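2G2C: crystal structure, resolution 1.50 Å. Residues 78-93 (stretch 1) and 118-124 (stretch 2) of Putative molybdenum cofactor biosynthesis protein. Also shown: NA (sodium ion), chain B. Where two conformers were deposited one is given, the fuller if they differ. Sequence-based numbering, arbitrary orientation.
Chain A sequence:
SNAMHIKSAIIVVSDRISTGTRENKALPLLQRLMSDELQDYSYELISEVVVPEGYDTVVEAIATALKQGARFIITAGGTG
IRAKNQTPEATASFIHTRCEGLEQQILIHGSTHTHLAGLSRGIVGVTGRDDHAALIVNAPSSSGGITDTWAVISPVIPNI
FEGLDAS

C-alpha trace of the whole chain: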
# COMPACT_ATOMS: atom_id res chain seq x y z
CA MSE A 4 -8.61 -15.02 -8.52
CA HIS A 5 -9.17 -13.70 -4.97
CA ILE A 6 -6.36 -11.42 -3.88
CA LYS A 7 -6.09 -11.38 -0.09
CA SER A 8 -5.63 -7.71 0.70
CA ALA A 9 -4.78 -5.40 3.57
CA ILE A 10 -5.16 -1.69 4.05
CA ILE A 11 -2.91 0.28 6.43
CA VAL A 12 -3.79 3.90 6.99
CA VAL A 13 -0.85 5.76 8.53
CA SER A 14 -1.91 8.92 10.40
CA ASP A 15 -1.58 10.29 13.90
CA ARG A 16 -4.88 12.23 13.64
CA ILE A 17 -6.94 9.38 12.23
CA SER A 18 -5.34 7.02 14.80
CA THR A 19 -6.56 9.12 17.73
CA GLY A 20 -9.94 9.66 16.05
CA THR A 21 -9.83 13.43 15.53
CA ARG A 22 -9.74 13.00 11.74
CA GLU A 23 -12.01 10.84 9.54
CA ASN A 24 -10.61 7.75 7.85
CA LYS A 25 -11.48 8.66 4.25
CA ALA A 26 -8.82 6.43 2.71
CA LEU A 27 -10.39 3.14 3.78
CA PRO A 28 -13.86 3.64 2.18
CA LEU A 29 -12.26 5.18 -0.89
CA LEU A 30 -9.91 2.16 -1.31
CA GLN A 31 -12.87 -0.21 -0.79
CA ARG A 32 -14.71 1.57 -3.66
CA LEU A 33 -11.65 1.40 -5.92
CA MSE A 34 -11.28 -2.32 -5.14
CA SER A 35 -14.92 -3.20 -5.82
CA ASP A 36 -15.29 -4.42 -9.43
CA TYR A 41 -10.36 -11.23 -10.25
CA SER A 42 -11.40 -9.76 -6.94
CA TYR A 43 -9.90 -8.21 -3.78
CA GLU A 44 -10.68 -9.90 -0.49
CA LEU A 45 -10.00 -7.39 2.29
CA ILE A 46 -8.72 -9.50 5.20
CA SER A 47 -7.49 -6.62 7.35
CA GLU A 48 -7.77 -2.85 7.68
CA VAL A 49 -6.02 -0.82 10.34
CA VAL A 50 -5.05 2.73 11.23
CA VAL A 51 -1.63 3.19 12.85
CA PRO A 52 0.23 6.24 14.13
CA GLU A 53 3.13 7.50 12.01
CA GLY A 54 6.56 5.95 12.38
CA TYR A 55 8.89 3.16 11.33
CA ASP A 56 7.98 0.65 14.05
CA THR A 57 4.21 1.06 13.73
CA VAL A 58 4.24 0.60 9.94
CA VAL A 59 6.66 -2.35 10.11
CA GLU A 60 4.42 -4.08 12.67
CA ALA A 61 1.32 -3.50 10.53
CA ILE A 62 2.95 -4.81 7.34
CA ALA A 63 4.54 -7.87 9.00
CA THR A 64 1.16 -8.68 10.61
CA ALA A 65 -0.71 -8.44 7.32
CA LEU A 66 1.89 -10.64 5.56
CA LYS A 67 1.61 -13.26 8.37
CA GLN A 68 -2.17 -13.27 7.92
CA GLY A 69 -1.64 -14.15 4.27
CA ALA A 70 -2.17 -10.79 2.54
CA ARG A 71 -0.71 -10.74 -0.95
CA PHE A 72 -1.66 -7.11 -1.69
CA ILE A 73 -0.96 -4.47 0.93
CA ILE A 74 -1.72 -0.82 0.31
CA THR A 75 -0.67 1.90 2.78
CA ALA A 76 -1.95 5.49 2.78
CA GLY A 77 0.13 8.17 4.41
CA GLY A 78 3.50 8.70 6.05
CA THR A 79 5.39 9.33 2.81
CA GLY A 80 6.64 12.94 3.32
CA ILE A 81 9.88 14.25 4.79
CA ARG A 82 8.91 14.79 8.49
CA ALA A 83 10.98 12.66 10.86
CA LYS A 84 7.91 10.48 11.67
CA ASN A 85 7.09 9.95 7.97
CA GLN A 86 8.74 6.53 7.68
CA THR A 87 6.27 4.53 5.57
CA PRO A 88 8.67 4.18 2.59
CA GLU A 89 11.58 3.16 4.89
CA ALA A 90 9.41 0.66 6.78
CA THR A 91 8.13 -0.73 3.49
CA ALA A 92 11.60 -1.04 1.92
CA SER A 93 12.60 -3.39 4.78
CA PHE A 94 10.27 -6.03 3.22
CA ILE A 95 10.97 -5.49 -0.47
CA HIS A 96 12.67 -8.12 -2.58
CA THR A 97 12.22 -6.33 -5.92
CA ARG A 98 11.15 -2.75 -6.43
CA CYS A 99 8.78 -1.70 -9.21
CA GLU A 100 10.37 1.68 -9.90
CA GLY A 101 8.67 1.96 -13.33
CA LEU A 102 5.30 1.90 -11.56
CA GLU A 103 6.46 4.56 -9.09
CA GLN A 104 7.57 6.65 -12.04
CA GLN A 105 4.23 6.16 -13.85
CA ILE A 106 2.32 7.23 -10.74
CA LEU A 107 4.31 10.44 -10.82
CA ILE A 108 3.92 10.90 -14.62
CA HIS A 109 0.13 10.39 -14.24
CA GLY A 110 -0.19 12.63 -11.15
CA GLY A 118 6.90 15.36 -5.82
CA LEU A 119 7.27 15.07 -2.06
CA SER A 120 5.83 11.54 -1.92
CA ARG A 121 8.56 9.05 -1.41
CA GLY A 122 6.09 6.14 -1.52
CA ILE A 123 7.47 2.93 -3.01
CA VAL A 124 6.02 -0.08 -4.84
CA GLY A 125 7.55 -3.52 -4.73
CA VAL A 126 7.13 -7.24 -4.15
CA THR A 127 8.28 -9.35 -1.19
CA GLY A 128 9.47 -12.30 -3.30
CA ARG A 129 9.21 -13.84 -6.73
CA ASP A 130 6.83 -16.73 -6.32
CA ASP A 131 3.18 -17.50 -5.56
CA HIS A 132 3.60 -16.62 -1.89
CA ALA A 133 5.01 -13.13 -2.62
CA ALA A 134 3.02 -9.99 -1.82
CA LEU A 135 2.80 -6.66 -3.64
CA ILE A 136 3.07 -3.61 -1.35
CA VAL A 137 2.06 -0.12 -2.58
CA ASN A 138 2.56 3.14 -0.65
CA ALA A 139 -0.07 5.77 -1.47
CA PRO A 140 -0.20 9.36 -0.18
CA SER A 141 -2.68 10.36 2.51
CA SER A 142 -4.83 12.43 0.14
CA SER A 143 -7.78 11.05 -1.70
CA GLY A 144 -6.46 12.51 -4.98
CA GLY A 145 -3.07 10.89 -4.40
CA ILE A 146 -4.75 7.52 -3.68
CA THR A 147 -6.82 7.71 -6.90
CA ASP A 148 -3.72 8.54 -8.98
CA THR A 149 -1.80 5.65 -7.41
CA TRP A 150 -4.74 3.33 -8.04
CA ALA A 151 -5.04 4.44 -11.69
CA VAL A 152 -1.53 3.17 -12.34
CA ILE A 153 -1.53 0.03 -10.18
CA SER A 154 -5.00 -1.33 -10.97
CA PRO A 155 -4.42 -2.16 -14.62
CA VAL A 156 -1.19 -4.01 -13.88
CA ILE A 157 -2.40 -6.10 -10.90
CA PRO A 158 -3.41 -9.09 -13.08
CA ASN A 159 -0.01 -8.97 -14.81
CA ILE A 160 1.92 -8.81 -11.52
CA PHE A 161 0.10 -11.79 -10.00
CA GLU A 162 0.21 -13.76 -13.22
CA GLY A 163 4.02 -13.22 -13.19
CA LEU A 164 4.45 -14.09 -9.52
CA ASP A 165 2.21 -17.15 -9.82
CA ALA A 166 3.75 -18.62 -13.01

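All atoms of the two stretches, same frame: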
# COMPACT_ATOMS: atom_id res chain seq x y z
N GLY A 78 2.15 8.85 5.49
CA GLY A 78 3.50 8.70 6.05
C GLY A 78 4.62 8.72 5.04
O GLY A 78 5.72 8.22 5.31
N THR A 79 4.38 9.33 3.88
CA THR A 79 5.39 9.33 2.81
C THR A 79 6.19 10.64 2.63
O THR A 79 7.03 10.70 1.74
CB THR A 79 4.76 8.97 1.44
OG1 THR A 79 3.84 9.99 1.04
CG2 THR A 79 4.00 7.62 1.50
N GLY A 80 5.90 11.67 3.43
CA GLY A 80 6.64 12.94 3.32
C GLY A 80 8.00 12.90 4.01
O GLY A 80 8.56 11.83 4.26
N ILE A 81 8.49 14.08 4.36
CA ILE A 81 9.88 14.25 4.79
C ILE A 81 10.01 14.51 6.32
O ILE A 81 11.14 14.55 6.84
CB ILE A 81 10.65 15.33 3.97
CG1 ILE A 81 12.17 15.05 3.96
CG2 ILE A 81 10.25 16.74 4.41
CD1 ILE A 81 12.55 13.71 3.23
N ARG A 82 8.88 14.68 7.03
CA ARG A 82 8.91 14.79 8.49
C ARG A 82 9.64 13.58 9.08
O ARG A 82 9.62 12.48 8.50
CB ARG A 82 7.49 14.83 9.05
CG ARG A 82 6.74 16.12 8.76
CD ARG A 82 5.49 16.24 9.65
NE ARG A 82 5.78 16.00 11.06
CZ ARG A 82 5.04 16.42 12.09
NH1 ARG A 82 3.95 17.16 11.90
NH2 ARG A 82 5.42 16.11 13.32
N ALA A 83 10.28 13.77 10.23
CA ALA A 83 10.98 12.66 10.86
C ALA A 83 10.08 11.42 11.02
O ALA A 83 10.56 10.30 10.82
CB ALA A 83 11.56 13.08 12.22
N LYS A 84 8.81 11.62 11.40
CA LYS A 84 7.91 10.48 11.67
C LYS A 84 7.35 9.84 10.40
O LYS A 84 6.72 8.77 10.48
CB LYS A 84 6.72 10.96 12.50
CG LYS A 84 5.79 12.01 11.80
CD LYS A 84 4.67 12.50 12.75
CE LYS A 84 3.67 13.39 12.03
NZ LYS A 84 2.48 13.67 12.88
N ASN A 85 7.58 10.49 9.25
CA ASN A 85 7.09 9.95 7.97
C ASN A 85 8.05 8.87 7.49
O ASN A 85 9.03 9.15 6.76
CB ASN A 85 7.03 11.04 6.89
CG ASN A 85 6.01 12.08 7.16
OD1 ASN A 85 5.01 11.85 7.86
ND2 ASN A 85 6.22 13.23 6.58
N GLN A 86 7.80 7.64 7.92
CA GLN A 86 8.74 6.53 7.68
C GLN A 86 8.06 5.36 6.94
O GLN A 86 8.56 4.24 6.93
CB GLN A 86 9.31 6.06 9.01
CG GLN A 86 10.19 7.04 9.75
CD GLN A 86 11.51 7.31 9.06
OE1 GLN A 86 11.96 8.49 8.95
NE2 GLN A 86 12.10 6.25 8.51
N THR A 87 6.92 5.63 6.29
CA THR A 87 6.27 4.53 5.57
C THR A 87 7.18 3.92 4.49
O THR A 87 7.29 2.71 4.42
CB THR A 87 4.93 4.95 5.01
OG1 THR A 87 4.13 5.40 6.11
CG2 THR A 87 4.26 3.80 4.25
N PRO A 88 7.81 4.76 3.65
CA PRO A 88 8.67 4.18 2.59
C PRO A 88 9.82 3.35 3.20
O PRO A 88 10.16 2.28 2.66
CB PRO A 88 9.18 5.42 1.82
CG PRO A 88 8.10 6.46 2.13
CD PRO A 88 7.82 6.24 3.60
N GLU A 89 10.45 3.86 4.26
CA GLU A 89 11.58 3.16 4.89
C GLU A 89 11.09 1.82 5.49
O GLU A 89 11.72 0.75 5.30
CB GLU A 89 12.23 4.01 6.01
CG GLU A 89 12.98 5.27 5.49
CD GLU A 89 12.08 6.51 5.15
OE1 GLU A 89 10.83 6.42 5.09
OE2 GLU A 89 12.68 7.59 4.97
N ALA A 90 9.97 1.88 6.20
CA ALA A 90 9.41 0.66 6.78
C ALA A 90 9.09 -0.36 5.66
O ALA A 90 9.38 -1.56 5.75
CB ALA A 90 8.13 0.99 7.63
N THR A 91 8.49 0.14 4.59
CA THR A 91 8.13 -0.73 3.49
C THR A 91 9.35 -1.38 2.84
O THR A 91 9.35 -2.58 2.54
CB THR A 91 7.30 0.05 2.46
OG1 THR A 91 6.11 0.55 3.09
CG2 THR A 91 6.94 -0.86 1.22
N ALA A 92 10.40 -0.58 2.61
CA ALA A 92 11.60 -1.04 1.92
C ALA A 92 12.20 -2.24 2.66
O ALA A 92 12.84 -3.12 2.02
CB ALA A 92 12.60 0.07 1.85
N SER A 93 11.99 -2.29 3.99
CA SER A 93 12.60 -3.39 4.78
C SER A 93 12.08 -4.76 4.35
O SER A 93 12.74 -5.79 4.67
CB SER A 93 12.41 -3.20 6.29
OG SER A 93 11.08 -3.44 6.69
N GLY A 118 5.44 15.38 -5.82
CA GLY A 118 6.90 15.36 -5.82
C GLY A 118 7.52 14.96 -4.51
O GLY A 118 8.57 14.33 -4.48
N LEU A 119 6.86 15.37 -3.43
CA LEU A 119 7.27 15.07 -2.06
C LEU A 119 6.94 13.67 -1.58
O LEU A 119 7.46 13.25 -0.54
CB LEU A 119 6.55 16.04 -1.14
CG LEU A 119 6.81 17.45 -1.61
CD1 LEU A 119 5.78 18.35 -1.00
CD2 LEU A 119 8.26 17.81 -1.22
N SER A 120 6.05 12.96 -2.28
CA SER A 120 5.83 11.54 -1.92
C SER A 120 7.02 10.64 -2.30
O SER A 120 7.53 10.60 -3.44
CB SER A 120 4.51 10.97 -2.48
OG SER A 120 4.39 9.56 -2.17
N ARG A 121 7.43 9.93 -1.28
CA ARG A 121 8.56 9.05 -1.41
C ARG A 121 8.02 7.63 -1.40
O ARG A 121 8.78 6.69 -1.20
CB ARG A 121 9.45 9.29 -0.23
CG ARG A 121 9.88 10.75 -0.15
CD ARG A 121 10.87 10.95 0.98
NE ARG A 121 10.26 10.54 2.25
CZ ARG A 121 10.62 9.46 2.94
NH1 ARG A 121 11.58 8.65 2.48
NH2 ARG A 121 9.98 9.18 4.09
N GLY A 122 6.71 7.47 -1.61
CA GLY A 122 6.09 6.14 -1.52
C GLY A 122 6.69 5.18 -2.52
O GLY A 122 6.94 5.59 -3.66
N ILE A 123 6.92 3.93 -2.09
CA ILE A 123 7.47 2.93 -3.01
C ILE A 123 6.44 1.86 -3.39
O ILE A 123 5.37 1.75 -2.78
CB ILE A 123 8.81 2.32 -2.49
CG1 ILE A 123 8.57 1.59 -1.18
CG2 ILE A 123 9.85 3.44 -2.37
CD1 ILE A 123 9.79 0.78 -0.74
N VAL A 124 6.80 1.08 -4.41
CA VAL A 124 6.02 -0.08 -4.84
C VAL A 124 6.99 -1.22 -5.01
O VAL A 124 8.05 -1.04 -5.60
CB VAL A 124 5.32 0.13 -6.22
CG1 VAL A 124 4.51 -1.10 -6.63
CG2 VAL A 124 4.39 1.38 -6.14
NA NA B . 1.65 10.86 2.61

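A single arginine can gather the backbone carbonyls of a loop and the carboxylate of a helix, and Arg 121 illustrates the principle. Arg 121 N donates to Thr 79 O (3.1 Å), joining the two backbones. From there the side chain bends (m, t, m) to bring its guanidinium among acceptors of the other stretch. NE and NH2 of Arg 121 both donate to Gly 80 O, at 2.9 and 3.0 Å, a fork that suits a carbonyl near the guanidinium plane. Glu 89, in the first turn of the helix, supplies the countercharge: Arg 121 NH1 reaches Glu 89 OE2 at 2.9 Å and Arg 121 NH2 reaches Glu 89 OE1 at 3.1 Å, a salt bridge engaging both carboxylate oxygens. Pro 88 CG lies over one face of the guanidinium, while Gly 80 O lies at the edge.

Beside this network, Thr 79 OG1 binds the sodium ion at 2.8 Å. Thr 79 OG1 and Ser 120 OG share a weak hydrogen bond (3.3 Å). Ser 120 OG accepts from Gly 122 N (3.2 Å), bracing its own loop.

Farther along, Ile 123 points toward the helix and is buried, its CG1 3.8 Å from Thr 91 CG2 and its CD1 3.9 Å from Ala 92 CB. Thr 91 offers its methyl here while its OG1 donates to Thr 87 O (2.8 Å). Between the two stretches, 507 Å² is buried, both sides summed.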